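Local atomic coordinates of polysialic acid O-acetyltransferase (Escherichia coli, PDB entry 3JQY), a protein that transfers acetyl groups from acetyl-CoA to the O7 or O9 hydroxyls of capsular polysialic acid, with high specificity for long sialic acid polymers. Residues Asn53-Asn58 against Val77-Asp82; Lys63-Asp68 against Asn83-Ile88; Asn91-Gly96 against Arg111-Ala116; Gly187-Tyr192 against Arg216-Ala221; Gly193-Lys198 against Ala207-Lys212. All blocks are in the same frame, centred on the assembly; numbering follows the deposited sequence. Where two conformers were deposited one is given.

Interaction 1: Asn53-Asn58 against Val77-Asp82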
# COMPACT_ATOMS: atom_id res chain seq x y z
N ASN B 53 -16.99 19.49 0.29
CA ASN B 53 -17.75 18.25 0.42
C ASN B 53 -18.77 18.07 -0.69
O ASN B 53 -19.23 19.05 -1.29
CB ASN B 53 -18.44 18.19 1.78
CG ASN B 53 -17.48 18.42 2.92
OD1 ASN B 53 -17.60 19.40 3.67
ND2 ASN B 53 -16.51 17.54 3.04
N LYS B 54 -19.14 16.83 -0.97
CA LYS B 54 -20.09 16.54 -2.04
C LYS B 54 -21.04 15.40 -1.68
O LYS B 54 -20.63 14.42 -1.07
CB LYS B 54 -19.33 16.21 -3.32
CG LYS B 54 -18.49 17.36 -3.86
CD LYS B 54 -17.21 16.88 -4.53
CE LYS B 54 -17.48 15.86 -5.63
NZ LYS B 54 -18.45 16.36 -6.64
N VAL B 55 -22.30 15.55 -2.06
CA VAL B 55 -23.25 14.46 -1.98
C VAL B 55 -23.87 14.25 -3.36
O VAL B 55 -24.26 15.21 -4.03
CB VAL B 55 -24.34 14.69 -0.90
CG1 VAL B 55 -25.09 15.97 -1.17
CG2 VAL B 55 -25.30 13.50 -0.84
N GLN B 56 -23.92 13.00 -3.78
CA GLN B 56 -24.43 12.63 -5.08
C GLN B 56 -25.49 11.56 -4.88
O GLN B 56 -25.20 10.48 -4.38
CB GLN B 56 -23.30 12.08 -5.96
CG GLN B 56 -23.74 11.55 -7.31
CD GLN B 56 -23.99 12.66 -8.30
OE1 GLN B 56 -23.13 13.53 -8.51
NE2 GLN B 56 -25.16 12.65 -8.93
N PHE B 57 -26.73 11.86 -5.26
CA PHE B 57 -27.81 10.89 -5.19
C PHE B 57 -28.06 10.32 -6.58
O PHE B 57 -28.61 11.00 -7.44
CB PHE B 57 -29.11 11.55 -4.71
CG PHE B 57 -29.08 12.04 -3.27
CD1 PHE B 57 -29.20 11.15 -2.22
CD2 PHE B 57 -28.99 13.39 -2.99
CE1 PHE B 57 -29.20 11.59 -0.91
CE2 PHE B 57 -28.99 13.84 -1.68
CZ PHE B 57 -29.10 12.94 -0.63
N ASN B 58 -27.64 9.08 -6.80
CA ASN B 58 -27.91 8.38 -8.06
C ASN B 58 -28.95 7.29 -7.83
O ASN B 58 -28.71 6.11 -8.12
CB ASN B 58 -26.64 7.74 -8.62
CG ASN B 58 -25.65 8.75 -9.17
OD1 ASN B 58 -26.02 9.85 -9.57
ND2 ASN B 58 -24.37 8.38 -9.19
N VAL B 77 -20.01 11.67 -0.55
CA VAL B 77 -20.96 10.60 -0.26
C VAL B 77 -21.77 10.33 -1.51
O VAL B 77 -22.45 11.21 -2.02
CB VAL B 77 -21.92 10.97 0.89
CG1 VAL B 77 -22.81 9.79 1.21
CG2 VAL B 77 -21.13 11.39 2.13
N ILE B 78 -21.65 9.11 -2.03
CA ILE B 78 -22.37 8.74 -3.25
C ILE B 78 -23.41 7.69 -2.93
O ILE B 78 -23.11 6.68 -2.29
CB ILE B 78 -21.41 8.20 -4.33
CG1 ILE B 78 -20.36 9.25 -4.66
CG2 ILE B 78 -22.21 7.80 -5.57
CD1 ILE B 78 -19.29 8.77 -5.61
N PHE B 79 -24.64 7.94 -3.36
CA PHE B 79 -25.74 6.99 -3.19
C PHE B 79 -26.05 6.33 -4.52
O PHE B 79 -26.40 7.01 -5.49
CB PHE B 79 -27.00 7.71 -2.68
CG PHE B 79 -26.90 8.16 -1.25
CD1 PHE B 79 -26.52 9.46 -0.94
CD2 PHE B 79 -27.18 7.28 -0.21
CE1 PHE B 79 -26.43 9.88 0.37
CE2 PHE B 79 -27.09 7.70 1.11
CZ PHE B 79 -26.72 9.00 1.40
N ARG B 80 -25.89 5.01 -4.59
CA ARG B 80 -26.21 4.26 -5.81
C ARG B 80 -27.44 3.40 -5.55
O ARG B 80 -27.47 2.58 -4.63
CB ARG B 80 -25.03 3.38 -6.24
CG ARG B 80 -23.74 4.16 -6.48
CD ARG B 80 -22.74 3.30 -7.25
NE ARG B 80 -21.37 3.79 -7.15
CZ ARG B 80 -20.90 4.82 -7.84
NH1 ARG B 80 -21.68 5.48 -8.68
NH2 ARG B 80 -19.63 5.19 -7.69
N GLY B 81 -28.48 3.58 -6.35
CA GLY B 81 -29.70 2.84 -6.12
C GLY B 81 -30.51 3.46 -5.00
O GLY B 81 -30.32 4.63 -4.67
N ASP B 82 -31.39 2.67 -4.40
CA ASP B 82 -32.46 3.20 -3.55
C ASP B 82 -32.36 2.75 -2.10
O ASP B 82 -31.73 1.74 -1.79
CB ASP B 82 -33.82 2.75 -4.08
CG ASP B 82 -34.00 3.01 -5.57
OD1 ASP B 82 -33.33 3.90 -6.12
OD2 ASP B 82 -34.83 2.31 -6.19
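Phe57 and Phe79 lie side by side and point the same way, their planes 12° from parallel and their centroids 5.0 Å apart. The rings are slid so far that they barely overlap, and the touch is made along their CD1-CE1 sides, Phe57 CD1 to Phe79 CD1 at 3.4 Å. Matching first torsions (chi1 -67° and -71°), with CG anti to the carbonyl carbon in each, keep the pair in step. Val55 joins them through CG2, which stands over the rim of one Phe57 face and reaches the edge of the Phe79 ring at CE1, 4.0 Å away and in its plane. An alanine in place of Phe79 would probably open a gap beside Phe57 and Val55 CG2, leaving the Phe57 ring without its neighbour. These apolar groups face the interior of the left-handed beta-helix, where 53-58 and 77-80 are parallel strands of successive coils, joined residue for residue from Val55-Val77 to Asn58-Arg80. Backbone hydrogen bonds run between them from Val77 N to Lys54 O, from Gln56 N to Val77 O and from Phe79 N to Gln56 O. The shortest joins Asn58 N to Phe79 O at 2.7 Å; the last, Gly81 N to Asn58 O, is the longest at 3.1 Å. On the outward face, polar side chains gather. Gln56 NE2 bonds Asp34 and, weakly, Asn58 OD1 at 3.0 Å. The Asn58 amide runs beside Arg80, with ND2 4.0 Å from NH1, while Ile78 CG2 sits over the centre of one guanidinium face.

Interaction 2: Lys63-Asp68 against Asn83-Ile88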
# COMPACT_ATOMS: atom_id res chain seq x y z
N LYS B 63 -31.21 8.65 2.24
CA LYS B 63 -31.09 9.66 3.29
C LYS B 63 -29.66 9.82 3.78
O LYS B 63 -29.00 8.83 4.12
CB LYS B 63 -32.02 9.37 4.46
CG LYS B 63 -32.17 10.55 5.43
CD LYS B 63 -33.25 10.29 6.48
CE LYS B 63 -33.43 11.48 7.40
NZ LYS B 63 -34.47 11.22 8.44
N LEU B 64 -29.19 11.06 3.81
CA LEU B 64 -27.91 11.41 4.43
C LEU B 64 -28.19 12.34 5.60
O LEU B 64 -28.84 13.38 5.43
CB LEU B 64 -27.00 12.12 3.43
CG LEU B 64 -25.73 12.76 3.99
CD1 LEU B 64 -24.85 11.71 4.66
CD2 LEU B 64 -24.95 13.50 2.91
N ILE B 65 -27.70 11.96 6.77
CA ILE B 65 -27.83 12.77 7.98
C ILE B 65 -26.44 13.06 8.52
O ILE B 65 -25.67 12.13 8.79
CB ILE B 65 -28.57 12.00 9.09
CG1 ILE B 65 -30.00 11.69 8.67
CG2 ILE B 65 -28.54 12.80 10.41
CD1 ILE B 65 -30.66 10.64 9.54
N ILE B 66 -26.11 14.33 8.66
CA ILE B 66 -24.85 14.71 9.29
C ILE B 66 -25.16 15.65 10.44
O ILE B 66 -25.79 16.68 10.24
CB ILE B 66 -23.90 15.41 8.30
CG1 ILE B 66 -23.68 14.55 7.05
CG2 ILE B 66 -22.57 15.75 8.98
CD1 ILE B 66 -22.71 15.15 6.05
N GLU B 67 -24.73 15.29 11.64
CA GLU B 67 -25.15 16.03 12.83
C GLU B 67 -24.33 17.29 13.09
O GLU B 67 -23.35 17.57 12.39
CB GLU B 67 -25.15 15.10 14.05
CG GLU B 67 -26.07 13.88 13.85
CD GLU B 67 -26.21 13.02 15.09
OE1 GLU B 67 -25.51 13.29 16.09
OE2 GLU B 67 -27.03 12.07 15.06
N ASP B 68 -24.77 18.07 14.08
CA ASP B 68 -24.06 19.28 14.48
C ASP B 68 -22.62 18.94 14.87
O ASP B 68 -22.33 17.85 15.38
CB ASP B 68 -24.74 19.92 15.69
CG ASP B 68 -26.00 20.71 15.33
OD1 ASP B 68 -26.27 20.94 14.13
OD2 ASP B 68 -26.71 21.13 16.27
N ASN B 83 -33.01 3.52 -1.22
CA ASN B 83 -33.22 3.12 0.16
C ASN B 83 -31.93 2.96 0.96
O ASN B 83 -31.87 2.16 1.90
CB ASN B 83 -34.03 1.83 0.22
CG ASN B 83 -35.36 1.95 -0.50
OD1 ASN B 83 -36.11 2.90 -0.28
ND2 ASN B 83 -35.66 0.99 -1.37
N ASN B 84 -30.89 3.70 0.56
CA ASN B 84 -29.65 3.77 1.33
C ASN B 84 -29.76 4.80 2.45
O ASN B 84 -30.58 5.71 2.38
CB ASN B 84 -28.48 4.17 0.42
CG ASN B 84 -28.24 3.18 -0.70
OD1 ASN B 84 -27.74 2.09 -0.48
ND2 ASN B 84 -28.58 3.58 -1.92
N TYR B 85 -28.90 4.66 3.46
CA TYR B 85 -28.95 5.49 4.66
C TYR B 85 -27.53 5.69 5.16
O TYR B 85 -26.80 4.72 5.36
CB TYR B 85 -29.78 4.78 5.74
CG TYR B 85 -29.89 5.48 7.08
CD1 TYR B 85 -30.87 6.44 7.30
CD2 TYR B 85 -29.04 5.16 8.13
CE1 TYR B 85 -30.99 7.07 8.54
CE2 TYR B 85 -29.15 5.78 9.36
CZ TYR B 85 -30.12 6.73 9.56
OH TYR B 85 -30.22 7.34 10.79
N VAL B 86 -27.13 6.95 5.33
CA VAL B 86 -25.83 7.27 5.89
C VAL B 86 -26.04 8.29 7.02
O VAL B 86 -26.68 9.32 6.81
CB VAL B 86 -24.87 7.87 4.84
CG1 VAL B 86 -23.54 8.29 5.47
CG2 VAL B 86 -24.62 6.87 3.70
N ARG B 87 -25.52 7.98 8.20
CA ARG B 87 -25.65 8.89 9.33
C ARG B 87 -24.30 9.10 9.98
O ARG B 87 -23.64 8.13 10.38
CB ARG B 87 -26.64 8.36 10.37
CG ARG B 87 -26.78 9.28 11.59
CD ARG B 87 -27.74 8.68 12.63
NE ARG B 87 -27.88 9.54 13.80
CZ ARG B 87 -28.63 9.25 14.87
NH1 ARG B 87 -29.31 8.11 14.91
NH2 ARG B 87 -28.69 10.09 15.89
N ILE B 88 -23.91 10.36 10.09
CA ILE B 88 -22.65 10.71 10.72
C ILE B 88 -22.93 11.47 12.00
O ILE B 88 -23.48 12.57 11.98
CB ILE B 88 -21.78 11.53 9.76
CG1 ILE B 88 -21.53 10.75 8.47
CG2 ILE B 88 -20.46 11.92 10.43
CD1 ILE B 88 -20.68 11.47 7.45
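In one flat sheet of the left-handed beta-helix, Lys63-Ile66 and Tyr85-Ile88 are parallel strands one coil apart, paired Lys63 with Tyr85 through Ile66 with Ile88. Five backbone hydrogen bonds tie them, starting at Lys63 N to Asn84 O (3.0 Å) and closing at Glu67 N to Ile88 O. Between these, Val86 N, Ile65 N and Ile88 N give to the carbonyl oxygens of Lys63, Val86 and Ile65. On the outer face, Arg87 grips Glu67 side-on: NH2 at 2.7 Å and NE at 3.0 Å both point to the single oxygen OE2, which lies in the guanidinium plane. The carboxylate is turned 46° from that plane. Arg87 is extended from CG to NE (chi3 179°), which carries NE out past Ile65 toward the acid, whose other oxygen, OE1, accepts from Lys90 N and so helps fix the carboxylate. On the same face, Ile65 CD1 rests against the phenol of Tyr85, 3.6 Å from OH and 3.7 Å from CE1. On the inner face, Leu64 CD1 meets Val86 CG1 at 3.8 Å, the two side chains pointing the same way. Ile66 CG1 and Ile88 CD1 touch more loosely. Strand 41-44 flanks the pair beyond 63-66 and strand 105-108 beyond 85-88, while Phe79 and Cys72 of strand 71-80 pack against the inward side chains.

Interaction 3: Asn91-Gly96 against Arg111-Ala116; sequences NSKIKG and RTTIGA
Ile94 lies alongside Ile114, both pointing the same way into the interior, with CD1 to CD1 at 3.8 Å. Different first torsions, CG1 anti to the backbone N in Ile94 (chi1 -173°) and anti to the carbonyl carbon in Ile114, still bring these two methyls together. The backbones are joined at Lys93 by two hydrogen bonds of 2.8 Å: Lys93 N gives to Thr112 O, and Lys93 O receives Ile114 N. The pairing goes no further, since Lys95 N is 3.8 Å from Ile114 O and is buried without a partner. Lys95 instead lays its extended chain beside Ala116, CD to CB 4.1 Å. On the outer face Lys93 lies beside Thr113, CD 4.2 Å from CG2, whereas Thr113 OG1 is bound by Arg222. At the opposite end Asn91 CB touches Arg111 CG, and a water accepts from Arg111 NH1 at 3.0 Å and, weakly, from Asn91 ND2; Arg111 NE makes a salt bridge with Asp132. Asn91 and Arg111, equivalent in the two coils, both have positive phi (69° and 61°) where the chain turns into the strand. Short parallel strands stacked one coil apart, each entered through a tight turn and, for 93-95, left by a corner at Gly96, are the pattern of a left-handed beta-helix of hexapeptide-repeat transferases.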
# COMPACT_ATOMS: atom_id res chain seq x y z
N ASN B 91 -19.77 15.57 16.48
CA ASN B 91 -18.40 15.74 16.97
C ASN B 91 -17.38 14.80 16.34
O ASN B 91 -16.26 14.67 16.83
CB ASN B 91 -18.37 15.64 18.49
CG ASN B 91 -19.04 16.82 19.15
OD1 ASN B 91 -18.57 17.95 19.04
ND2 ASN B 91 -20.15 16.57 19.84
N SER B 92 -17.76 14.14 15.26
CA SER B 92 -16.83 13.30 14.51
C SER B 92 -16.07 14.15 13.50
O SER B 92 -16.44 15.29 13.22
CB SER B 92 -17.58 12.18 13.80
OG SER B 92 -18.61 12.71 12.97
N LYS B 93 -15.00 13.59 12.94
CA LYS B 93 -14.22 14.28 11.93
C LYS B 93 -14.00 13.31 10.79
O LYS B 93 -13.49 12.21 11.00
CB LYS B 93 -12.86 14.70 12.49
CG LYS B 93 -12.95 15.63 13.70
CD LYS B 93 -11.58 16.17 14.05
CE LYS B 93 -11.63 17.08 15.26
NZ LYS B 93 -10.28 17.64 15.56
N ILE B 94 -14.39 13.70 9.58
CA ILE B 94 -14.38 12.75 8.47
C ILE B 94 -13.85 13.35 7.17
O ILE B 94 -14.02 14.54 6.89
CB ILE B 94 -15.77 12.14 8.25
CG1 ILE B 94 -15.70 11.02 7.20
CG2 ILE B 94 -16.77 13.21 7.86
CD1 ILE B 94 -16.86 10.06 7.24
N LYS B 95 -13.17 12.49 6.41
CA LYS B 95 -12.69 12.79 5.08
C LYS B 95 -12.90 11.53 4.25
O LYS B 95 -13.19 10.47 4.80
CB LYS B 95 -11.19 13.11 5.12
CG LYS B 95 -10.82 14.18 6.15
CD LYS B 95 -9.36 14.58 6.05
CE LYS B 95 -9.00 15.55 7.16
NZ LYS B 95 -7.90 16.46 6.77
N GLY B 96 -12.75 11.63 2.93
CA GLY B 96 -12.79 10.45 2.09
C GLY B 96 -14.06 10.20 1.31
O GLY B 96 -14.84 11.12 1.03
N ARG B 111 -17.71 11.41 18.05
CA ARG B 111 -16.33 11.68 18.44
C ARG B 111 -15.32 10.76 17.76
O ARG B 111 -14.22 10.55 18.27
CB ARG B 111 -16.16 11.61 19.96
CG ARG B 111 -17.10 12.55 20.72
CD ARG B 111 -17.06 12.30 22.23
NE ARG B 111 -17.39 10.91 22.56
CZ ARG B 111 -18.61 10.46 22.82
NH1 ARG B 111 -19.66 11.28 22.79
NH2 ARG B 111 -18.80 9.18 23.10
N THR B 112 -15.70 10.21 16.62
CA THR B 112 -14.79 9.36 15.86
C THR B 112 -14.02 10.22 14.86
O THR B 112 -14.58 11.12 14.25
CB THR B 112 -15.56 8.23 15.16
OG1 THR B 112 -15.83 7.19 16.10
CG2 THR B 112 -14.78 7.68 13.98
N THR B 113 -12.72 9.95 14.71
CA THR B 113 -11.90 10.69 13.75
C THR B 113 -11.44 9.78 12.63
O THR B 113 -11.07 8.63 12.86
CB THR B 113 -10.69 11.36 14.43
OG1 THR B 113 -9.82 10.36 15.00
CG2 THR B 113 -11.17 12.29 15.53
N ILE B 114 -11.50 10.30 11.41
CA ILE B 114 -11.19 9.50 10.23
C ILE B 114 -10.25 10.27 9.32
O ILE B 114 -10.54 11.40 8.92
CB ILE B 114 -12.47 9.13 9.46
CG1 ILE B 114 -13.37 8.23 10.32
CG2 ILE B 114 -12.12 8.50 8.13
CD1 ILE B 114 -14.80 8.09 9.82
N GLY B 115 -9.13 9.65 8.99
CA GLY B 115 -8.10 10.29 8.19
C GLY B 115 -8.35 10.29 6.69
O GLY B 115 -9.20 9.58 6.17
N ALA B 116 -7.57 11.11 5.98
CA ALA B 116 -7.67 11.22 4.54
C ALA B 116 -7.46 9.86 3.87
O ALA B 116 -6.68 9.04 4.35
CB ALA B 116 -6.65 12.24 4.01
O HOH W 1 -20.40 14.03 21.79

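Interaction 4: Gly187-Tyr192 against Arg216-Ala221; sequences GSVIGY and RNIIWA
Gly187 O is met by three successive residues of 216-221. Trp220 CD1 comes nearest, 3.3 Å away with the oxygen near the indole plane at its edge; Ile219 CA follows at 3.6 Å, and Ile218 brings its own carbonyl O, which cannot donate, to 3.8 Å and CD1 to 4.0 Å. This buried oxygen has no hydrogen-bonding partner in the model. Apolar contact therefore does the joining. Val189 CG2 is the hub, 3.8 Å from Trp220 CB and 3.9 Å from Ile218 CD1, and Val189 crosses the tryptophan obliquely. Trp220 has CG in the crowded position between backbone N and carbonyl carbon (chi1 62°), which sets CG on the side of 187-189; the CD1 edge then faces the Gly187 carbonyl. Its NE1 is 3.7 Å from Ser188 O and has its hydrogen bond outside the two segments. The indole also stacks on Tyr169, whose OH bonds Trp220 O. An alanine here would keep CB against Val189, but the lost indole would probably leave Gly187 O and the Tyr169 ring with a gap beside them. The Ser188 hydroxyl is bonded to Pro201 O and Cys204 N. Strand 189-190 belongs to the last coils of the beta-helix, beside strand 204-208. The tail strand 218-220 passes its N-terminal end, at Gly187, without backbone pairing, packs Ile219 on helix 233-245, and pairs antiparallel through Ile219 and Trp220 with a strand of the second subunit.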
# COMPACT_ATOMS: atom_id res chain seq x y z
N GLY B 187 -11.98 -1.59 21.96
CA GLY B 187 -10.67 -1.47 22.59
C GLY B 187 -9.53 -2.04 21.78
O GLY B 187 -8.36 -1.96 22.19
N SER B 188 -9.85 -2.62 20.64
CA SER B 188 -8.83 -3.30 19.85
C SER B 188 -8.06 -2.35 18.93
O SER B 188 -8.46 -1.20 18.71
CB SER B 188 -9.45 -4.44 19.04
OG SER B 188 -9.93 -5.44 19.93
N VAL B 189 -6.95 -2.86 18.41
CA VAL B 189 -6.02 -2.10 17.59
C VAL B 189 -5.70 -2.89 16.33
O VAL B 189 -5.32 -4.06 16.41
CB VAL B 189 -4.71 -1.85 18.34
CG1 VAL B 189 -3.69 -1.17 17.44
CG2 VAL B 189 -4.95 -1.05 19.61
N ILE B 190 -5.86 -2.27 15.16
CA ILE B 190 -5.44 -2.91 13.91
C ILE B 190 -4.15 -2.24 13.44
O ILE B 190 -4.11 -1.02 13.26
CB ILE B 190 -6.50 -2.80 12.80
CG1 ILE B 190 -7.85 -3.37 13.26
CG2 ILE B 190 -6.02 -3.51 11.53
CD1 ILE B 190 -7.77 -4.83 13.72
N GLY B 191 -3.11 -3.04 13.24
CA GLY B 191 -1.80 -2.49 12.92
C GLY B 191 -1.67 -1.96 11.51
O GLY B 191 -2.34 -2.42 10.58
N TYR B 192 -0.78 -0.98 11.35
CA TYR B 192 -0.41 -0.45 10.04
C TYR B 192 -0.29 -1.57 9.01
O TYR B 192 0.32 -2.61 9.29
CB TYR B 192 0.95 0.26 10.11
CG TYR B 192 1.46 0.63 8.73
CD1 TYR B 192 1.24 1.89 8.20
CD2 TYR B 192 2.11 -0.31 7.94
CE1 TYR B 192 1.68 2.22 6.93
CE2 TYR B 192 2.55 0.01 6.67
CZ TYR B 192 2.33 1.27 6.17
OH TYR B 192 2.76 1.58 4.90
N ARG B 216 -3.04 -10.14 23.01
CA ARG B 216 -4.35 -10.15 23.65
C ARG B 216 -4.28 -9.34 24.94
O ARG B 216 -3.19 -9.01 25.40
CB ARG B 216 -4.79 -11.59 23.94
CG ARG B 216 -4.98 -12.44 22.69
CD ARG B 216 -5.33 -13.88 23.03
NE ARG B 216 -5.46 -14.70 21.84
CZ ARG B 216 -6.59 -14.82 21.14
NH1 ARG B 216 -7.68 -14.15 21.51
NH2 ARG B 216 -6.62 -15.59 20.06
N ASN B 217 -5.44 -9.02 25.49
CA ASN B 217 -5.51 -8.31 26.76
C ASN B 217 -4.90 -6.92 26.69
O ASN B 217 -4.16 -6.52 27.59
CB ASN B 217 -4.82 -9.12 27.85
CG ASN B 217 -5.44 -10.49 28.05
OD1 ASN B 217 -4.73 -11.49 28.23
ND2 ASN B 217 -6.76 -10.55 28.01
N ILE B 218 -5.20 -6.18 25.62
CA ILE B 218 -4.68 -4.82 25.49
C ILE B 218 -5.78 -3.79 25.26
O ILE B 218 -6.92 -4.13 24.95
CB ILE B 218 -3.65 -4.71 24.34
CG1 ILE B 218 -4.28 -5.08 22.99
CG2 ILE B 218 -2.46 -5.60 24.61
CD1 ILE B 218 -4.92 -3.92 22.27
N ILE B 219 -5.41 -2.52 25.42
CA ILE B 219 -6.28 -1.39 25.12
C ILE B 219 -5.37 -0.21 24.78
O ILE B 219 -4.23 -0.16 25.24
CB ILE B 219 -7.21 -1.05 26.30
CG1 ILE B 219 -8.39 -0.19 25.83
CG2 ILE B 219 -6.45 -0.37 27.43
CD1 ILE B 219 -9.51 -0.07 26.85
N TRP B 220 -5.86 0.72 23.98
CA TRP B 220 -5.05 1.85 23.50
C TRP B 220 -5.58 3.17 24.04
O TRP B 220 -6.69 3.23 24.58
CB TRP B 220 -5.10 1.90 21.96
CG TRP B 220 -6.50 2.11 21.46
CD1 TRP B 220 -7.48 1.16 21.35
CD2 TRP B 220 -7.09 3.35 21.06
NE1 TRP B 220 -8.64 1.74 20.88
CE2 TRP B 220 -8.43 3.08 20.70
CE3 TRP B 220 -6.61 4.67 20.96
CZ2 TRP B 220 -9.30 4.07 20.24
CZ3 TRP B 220 -7.49 5.66 20.50
CH2 TRP B 220 -8.81 5.36 20.15
N ALA B 221 -4.80 4.23 23.89
CA ALA B 221 -5.27 5.58 24.20
C ALA B 221 -4.73 6.57 23.17
O ALA B 221 -3.73 6.31 22.50
CB ALA B 221 -4.85 5.99 25.61

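Interaction 5: Gly193-Lys198 against Ala207-Lys212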
# COMPACT_ATOMS: atom_id res chain seq x y z
N GLY B 193 -0.85 -1.35 7.82
CA GLY B 193 -0.60 -2.22 6.69
C GLY B 193 -1.42 -3.49 6.67
O GLY B 193 -1.28 -4.32 5.76
N SER B 194 -2.29 -3.66 7.65
CA SER B 194 -3.05 -4.91 7.75
C SER B 194 -4.08 -5.07 6.64
O SER B 194 -4.61 -4.09 6.12
CB SER B 194 -3.77 -4.98 9.10
OG SER B 194 -2.84 -5.02 10.17
N ILE B 195 -4.37 -6.32 6.28
CA ILE B 195 -5.61 -6.65 5.60
C ILE B 195 -6.34 -7.65 6.48
O ILE B 195 -5.89 -8.77 6.68
CB ILE B 195 -5.40 -7.21 4.17
CG1 ILE B 195 -4.71 -6.15 3.30
CG2 ILE B 195 -6.75 -7.62 3.58
CD1 ILE B 195 -4.62 -6.50 1.81
N VAL B 196 -7.46 -7.20 7.05
CA VAL B 196 -8.20 -7.98 8.03
C VAL B 196 -9.33 -8.73 7.34
O VAL B 196 -10.21 -8.11 6.73
CB VAL B 196 -8.79 -7.08 9.13
CG1 VAL B 196 -9.50 -7.92 10.18
CG2 VAL B 196 -7.69 -6.21 9.76
N THR B 197 -9.31 -10.06 7.45
CA THR B 197 -10.29 -10.88 6.74
C THR B 197 -11.17 -11.70 7.68
O THR B 197 -12.16 -12.28 7.24
CB THR B 197 -9.60 -11.84 5.75
OG1 THR B 197 -8.71 -12.71 6.46
CG2 THR B 197 -8.79 -11.06 4.72
N LYS B 198 -10.83 -11.65 8.93
CA LYS B 198 -11.58 -12.43 9.92
C LYS B 198 -11.82 -11.61 11.18
O LYS B 198 -11.08 -10.67 11.47
CB LYS B 198 -10.83 -13.71 10.28
CG LYS B 198 -10.68 -14.68 9.12
CD LYS B 198 -9.92 -15.92 9.56
CE LYS B 198 -9.71 -16.90 8.41
NZ LYS B 198 -11.02 -17.41 7.90
N ALA B 207 -2.47 -7.71 13.28
CA ALA B 207 -1.69 -7.16 12.18
C ALA B 207 -1.31 -8.24 11.18
O ALA B 207 -1.34 -9.43 11.50
CB ALA B 207 -0.42 -6.45 12.70
N GLY B 208 -0.97 -7.83 9.96
CA GLY B 208 -0.55 -8.76 8.92
C GLY B 208 -1.44 -8.75 7.70
O GLY B 208 -2.49 -8.10 7.68
N ASN B 209 -1.01 -9.48 6.68
CA ASN B 209 -1.81 -9.69 5.48
C ASN B 209 -1.69 -11.14 5.06
O ASN B 209 -0.73 -11.51 4.39
CB ASN B 209 -1.32 -8.80 4.33
CG ASN B 209 -2.08 -9.05 3.03
OD1 ASN B 209 -3.11 -9.71 3.04
ND2 ASN B 209 -1.57 -8.51 1.92
N PRO B 210 -2.66 -11.98 5.47
CA PRO B 210 -3.84 -11.59 6.24
C PRO B 210 -3.52 -11.35 7.72
O PRO B 210 -2.57 -11.91 8.26
CB PRO B 210 -4.75 -12.81 6.11
CG PRO B 210 -3.81 -13.96 5.97
CD PRO B 210 -2.59 -13.44 5.24
N ALA B 211 -4.33 -10.52 8.37
CA ALA B 211 -4.07 -10.15 9.75
C ALA B 211 -4.29 -11.33 10.69
O ALA B 211 -5.15 -12.19 10.46
CB ALA B 211 -4.94 -8.96 10.15
N LYS B 212 -3.47 -11.38 11.74
CA LYS B 212 -3.62 -12.37 12.79
C LYS B 212 -3.55 -11.62 14.11
O LYS B 212 -2.97 -10.54 14.18
CB LYS B 212 -2.49 -13.39 12.74
CG LYS B 212 -2.28 -14.02 11.37
CD LYS B 212 -3.52 -14.77 10.92
CE LYS B 212 -3.23 -15.60 9.68
NZ LYS B 212 -1.99 -16.40 9.85
O HOH W 2 -7.52 -11.58 9.04
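With CG of Asn209 anti to its backbone N (chi1 176°) and CG1 of Ile195 anti to its carbonyl carbon (chi1 -62°), the two side chains lie side by side and point the same way. The amide rests beside the isoleucine, OD1 3.6 Å from CB and ND2 3.7 Å from CD1. Two backbone hydrogen bonds flank this pair: Ile195 N to Gly208 O and Ala211 N to Ile195 O, both 2.9 Å. Between them the hairpin turn runs through Asn209 and a cis peptide before Pro210, closed by the paired backbones of Ala207 and Lys212. Ser194 OG reaches Ala207 CA at 3.2 Å and takes a weak bond from Gly208 N, but its firmer partner is Gly191 O. Val196 CG2 packs on Ala211 CB at 3.9 Å. A water bridges the far end, accepting from Thr197 N and donating to Ala211 O, each at 2.8 Å. Asn209 ND2 also reaches Gly193 O of the third subunit weakly, so the turn lies at the trimer interface. Hairpin 204-216 is thus fixed onto the last coil, next to Lys198, which by similarity binds acetyl-CoA, mainly through the N-H and C=O of Ile195 and the bridging water, backbone bonds that do not depend on side-chain identity.

In the fold
The five contacts follow the left-handed beta-helix from near its N-terminal end to its C-terminal cap. Interactions 1 and 2 alternate along the chain, their centres 11 Å apart on two different sheets; Phe79 of the first packs on Leu64, Asn84 and Val86 of the second inside the coil. Interaction 3 comes next, touching interaction 2 through Ile88 and Ile94 and sharing a sheet with interaction 1 by way of strands 71-80 and 93-95. Interactions 4 and 5 have centres about 33 and 30 Å from that of interaction 1. Interaction 5 is nested within the loop that interaction 4 closes, and Ile190 packs on Val196 between them. Both touch the second subunit, so the C-terminal end of the coil also takes part in the trimer, whereas interactions 1 to 3 touch no other chain.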